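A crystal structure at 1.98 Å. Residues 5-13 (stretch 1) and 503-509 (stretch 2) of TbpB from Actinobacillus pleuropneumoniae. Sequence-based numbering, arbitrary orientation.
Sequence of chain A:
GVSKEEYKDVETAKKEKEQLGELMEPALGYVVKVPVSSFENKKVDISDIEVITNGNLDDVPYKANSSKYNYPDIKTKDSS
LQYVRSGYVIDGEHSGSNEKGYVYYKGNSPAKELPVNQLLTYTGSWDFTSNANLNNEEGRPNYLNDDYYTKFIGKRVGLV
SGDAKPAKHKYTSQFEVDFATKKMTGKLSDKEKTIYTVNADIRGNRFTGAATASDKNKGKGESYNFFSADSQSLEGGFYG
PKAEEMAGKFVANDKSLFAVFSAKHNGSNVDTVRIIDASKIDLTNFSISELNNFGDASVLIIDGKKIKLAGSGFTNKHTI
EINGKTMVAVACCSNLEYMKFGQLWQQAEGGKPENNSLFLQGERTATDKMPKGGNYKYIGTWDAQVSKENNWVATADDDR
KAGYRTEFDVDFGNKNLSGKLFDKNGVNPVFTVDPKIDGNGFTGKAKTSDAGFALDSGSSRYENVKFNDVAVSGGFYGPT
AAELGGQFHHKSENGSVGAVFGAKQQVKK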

# COMPACT_ATOMS: atom_id res chain seq x y z
N GLU A 5 27.87 -0.23 29.87
CA GLU A 5 27.31 0.32 28.60
C GLU A 5 26.01 1.11 28.87
O GLU A 5 25.93 2.30 28.53
CB GLU A 5 27.09 -0.78 27.54
CG GLU A 5 27.99 -2.03 27.65
CD GLU A 5 27.22 -3.34 27.48
OE1 GLU A 5 27.46 -4.07 26.51
OE2 GLU A 5 26.35 -3.64 28.33
N GLU A 6 25.00 0.49 29.50
CA GLU A 6 25.02 -0.91 29.96
C GLU A 6 24.08 -1.84 29.16
O GLU A 6 23.86 -3.01 29.53
CB GLU A 6 24.70 -0.97 31.46
CG GLU A 6 23.41 -0.26 31.86
CD GLU A 6 22.62 -1.06 32.88
OE1 GLU A 6 21.83 -0.45 33.64
OE2 GLU A 6 22.78 -2.31 32.92
N TYR A 7 23.54 -1.31 28.06
CA TYR A 7 22.59 -2.02 27.19
C TYR A 7 23.12 -2.12 25.75
O TYR A 7 23.93 -1.29 25.32
CB TYR A 7 21.24 -1.28 27.17
CG TYR A 7 20.37 -1.51 28.39
CD1 TYR A 7 19.73 -2.74 28.59
CD2 TYR A 7 20.14 -0.49 29.32
CE1 TYR A 7 18.89 -2.97 29.69
CE2 TYR A 7 19.31 -0.71 30.45
CZ TYR A 7 18.69 -1.96 30.62
OH TYR A 7 17.87 -2.21 31.71
N LYS A 8 22.68 -3.13 25.02
CA LYS A 8 22.98 -3.25 23.59
C LYS A 8 21.77 -3.83 22.84
O LYS A 8 20.97 -4.58 23.41
CB LYS A 8 24.23 -4.10 23.37
CG LYS A 8 24.08 -5.54 23.84
CD LYS A 8 25.36 -6.34 23.63
CE LYS A 8 25.13 -7.79 23.99
NZ LYS A 8 26.40 -8.55 23.95
N ASP A 9 21.64 -3.45 21.56
CA ASP A 9 20.57 -3.97 20.71
C ASP A 9 20.53 -5.47 20.86
O ASP A 9 21.58 -6.11 20.81
CB ASP A 9 20.84 -3.65 19.23
CG ASP A 9 20.59 -2.20 18.89
OD1 ASP A 9 20.16 -1.43 19.78
OD2 ASP A 9 20.83 -1.82 17.73
N VAL A 10 19.34 -6.01 21.06
CA VAL A 10 19.14 -7.45 20.97
C VAL A 10 19.49 -7.94 19.55
O VAL A 10 19.19 -7.27 18.57
CB VAL A 10 17.69 -7.85 21.35
CG1 VAL A 10 17.43 -9.35 21.05
CG2 VAL A 10 17.38 -7.52 22.82
N GLU A 11 20.15 -9.09 19.47
CA GLU A 11 20.46 -9.71 18.19
C GLU A 11 19.21 -10.37 17.66
O GLU A 11 18.57 -11.16 18.33
CB GLU A 11 21.59 -10.73 18.30
CG GLU A 11 22.95 -10.10 18.53
CD GLU A 11 23.59 -9.55 17.25
OE1 GLU A 11 24.73 -9.06 17.38
OE2 GLU A 11 23.01 -9.61 16.14
N THR A 12 18.86 -10.01 16.44
CA THR A 12 17.64 -10.46 15.84
C THR A 12 17.97 -10.85 14.41
O THR A 12 18.76 -10.17 13.76
CB THR A 12 16.60 -9.33 15.86
OG1 THR A 12 15.35 -9.83 15.39
CG2 THR A 12 17.03 -8.15 14.99
N ALA A 13 17.40 -11.96 13.94
CA ALA A 13 17.47 -12.33 12.52
C ALA A 13 17.18 -11.13 11.60
O ALA A 13 16.31 -10.30 11.89
CB ALA A 13 16.48 -13.45 12.24
N ALA A 503 12.65 2.78 18.23
CA ALA A 503 13.55 2.20 19.23
C ALA A 503 13.66 0.68 19.09
O ALA A 503 12.69 0.03 18.73
CB ALA A 503 13.08 2.56 20.66
N LYS A 504 14.84 0.15 19.39
CA LYS A 504 15.13 -1.27 19.28
C LYS A 504 15.18 -1.86 20.69
O LYS A 504 15.72 -1.22 21.59
CB LYS A 504 16.47 -1.46 18.58
CG LYS A 504 16.95 -2.90 18.54
CD LYS A 504 16.41 -3.65 17.36
CE LYS A 504 17.57 -4.10 16.49
NZ LYS A 504 17.13 -5.15 15.55
N GLN A 505 14.59 -3.05 20.88
CA GLN A 505 14.68 -3.82 22.13
C GLN A 505 16.17 -4.03 22.47
O GLN A 505 17.01 -4.18 21.58
CB GLN A 505 13.95 -5.16 22.00
CG GLN A 505 13.48 -5.80 23.33
CD GLN A 505 12.88 -7.20 23.14
OE1 GLN A 505 11.65 -7.39 23.10
NE2 GLN A 505 13.75 -8.19 23.01
N GLN A 506 16.47 -3.99 23.75
CA GLN A 506 17.84 -4.10 24.26
C GLN A 506 18.02 -5.42 25.00
O GLN A 506 17.05 -6.03 25.47
CB GLN A 506 18.15 -2.96 25.23
CG GLN A 506 18.09 -1.57 24.64
CD GLN A 506 19.07 -1.37 23.50
OE1 GLN A 506 18.68 -1.27 22.33
NE2 GLN A 506 20.35 -1.31 23.83
N VAL A 507 19.27 -5.84 25.11
CA VAL A 507 19.65 -6.92 26.02
C VAL A 507 20.80 -6.39 26.90
O VAL A 507 21.58 -5.53 26.44
CB VAL A 507 20.00 -8.25 25.24
CG1 VAL A 507 21.23 -8.08 24.34
CG2 VAL A 507 20.18 -9.44 26.18
N LYS A 508 20.88 -6.85 28.15
CA LYS A 508 21.98 -6.43 29.04
C LYS A 508 23.36 -7.05 28.70
O LYS A 508 23.52 -7.76 27.69
CB LYS A 508 21.61 -6.57 30.54
CG LYS A 508 20.77 -7.79 30.96
CD LYS A 508 20.57 -7.75 32.49
CE LYS A 508 19.39 -8.60 32.99
NZ LYS A 508 19.73 -10.06 33.14
N LYS A 509 24.35 -6.76 29.55
CA LYS A 509 25.74 -7.22 29.37
C LYS A 509 26.39 -6.65 28.11
O LYS A 509 27.62 -6.66 27.97
CB LYS A 509 25.84 -8.76 29.36
CG LYS A 509 26.00 -9.39 30.74
CD LYS A 509 26.53 -10.81 30.63
CE LYS A 509 27.30 -11.18 31.90
NZ LYS A 509 27.98 -12.51 31.76

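Antiparallel pairing of the N-terminal residues of TbpB with the C-terminal strand, two segments at least 492 residues apart in sequence wherever they touch. The contact buries 685 Å² summed over both sides and rests on three backbone hydrogen bonds. K8 and V507 form the hydrogen-bonded pair, in which each residue satisfies the amide and carbonyl of the other: K8 N donates to V507 O at 3.0 Å (161° at the hydrogen), and V507 N donates to K8 O at 2.7 Å (170°). The third bond, V10 N to Q505 O, is 3.0 Å long and nearly straight at 176°; it carries the pairing on past D9, so that the amides of K8 and V10 both find carbonyl acceptors on the C-terminal strand. Between these bonds D9 lies across from Q506 as a non-hydrogen-bonded pair, with their CA atoms 4.5 Å apart. K8 O has a second neighbor on this side, Q506 CA at 3.3 Å, in a CA-H...O contact with an angle of 127° at the hydrogen, well short of linear. The N-to-C directions of the two strands make an angle of 132°, far from the 180° of an ideal antiparallel pair, and their axes come no closer than 4.5 Å.

Side chains pack around these backbone bonds. K8 and V507 project from the same face of the sheet, where K8 CG packs 3.9 Å from V507 CG1, so the lysine contributes its aliphatic stem to the contact. Beyond the paired strand residues, V10 (chi1 t) brings CG2 to 3.6 Å from V507 CB, an apolar contact; the same methyl lies 3.1 Å from Q506 O, a tight approach. Y7 turns the edge of its ring to V507 O, the carbonyl that accepts from K8 N.

The carboxylate of D9 is divided in its surroundings: OD2 is hydrogen-bonded elsewhere in the structure, while OD1 stands 3.0 Å from Q506 OE1 as modeled, but the orientation of this glutamine amide is uncertain. K504 CG lies 3.7 Å from D9 CG, and K504 NZ comes within 3.1 Å of T12 CG2, a methyl that cannot accept a hydrogen bond.

At the chain terminus the polar atoms are poorly matched. E5 OE1 and OE2 lie 3.0 and 3.3 Å from K509 O, and E5 OE2 is also 2.8 Å from E6 O; all are pairs of acceptors, so proximity here brings no hydrogen bond. The peptide bond between E5 and E6 is cis.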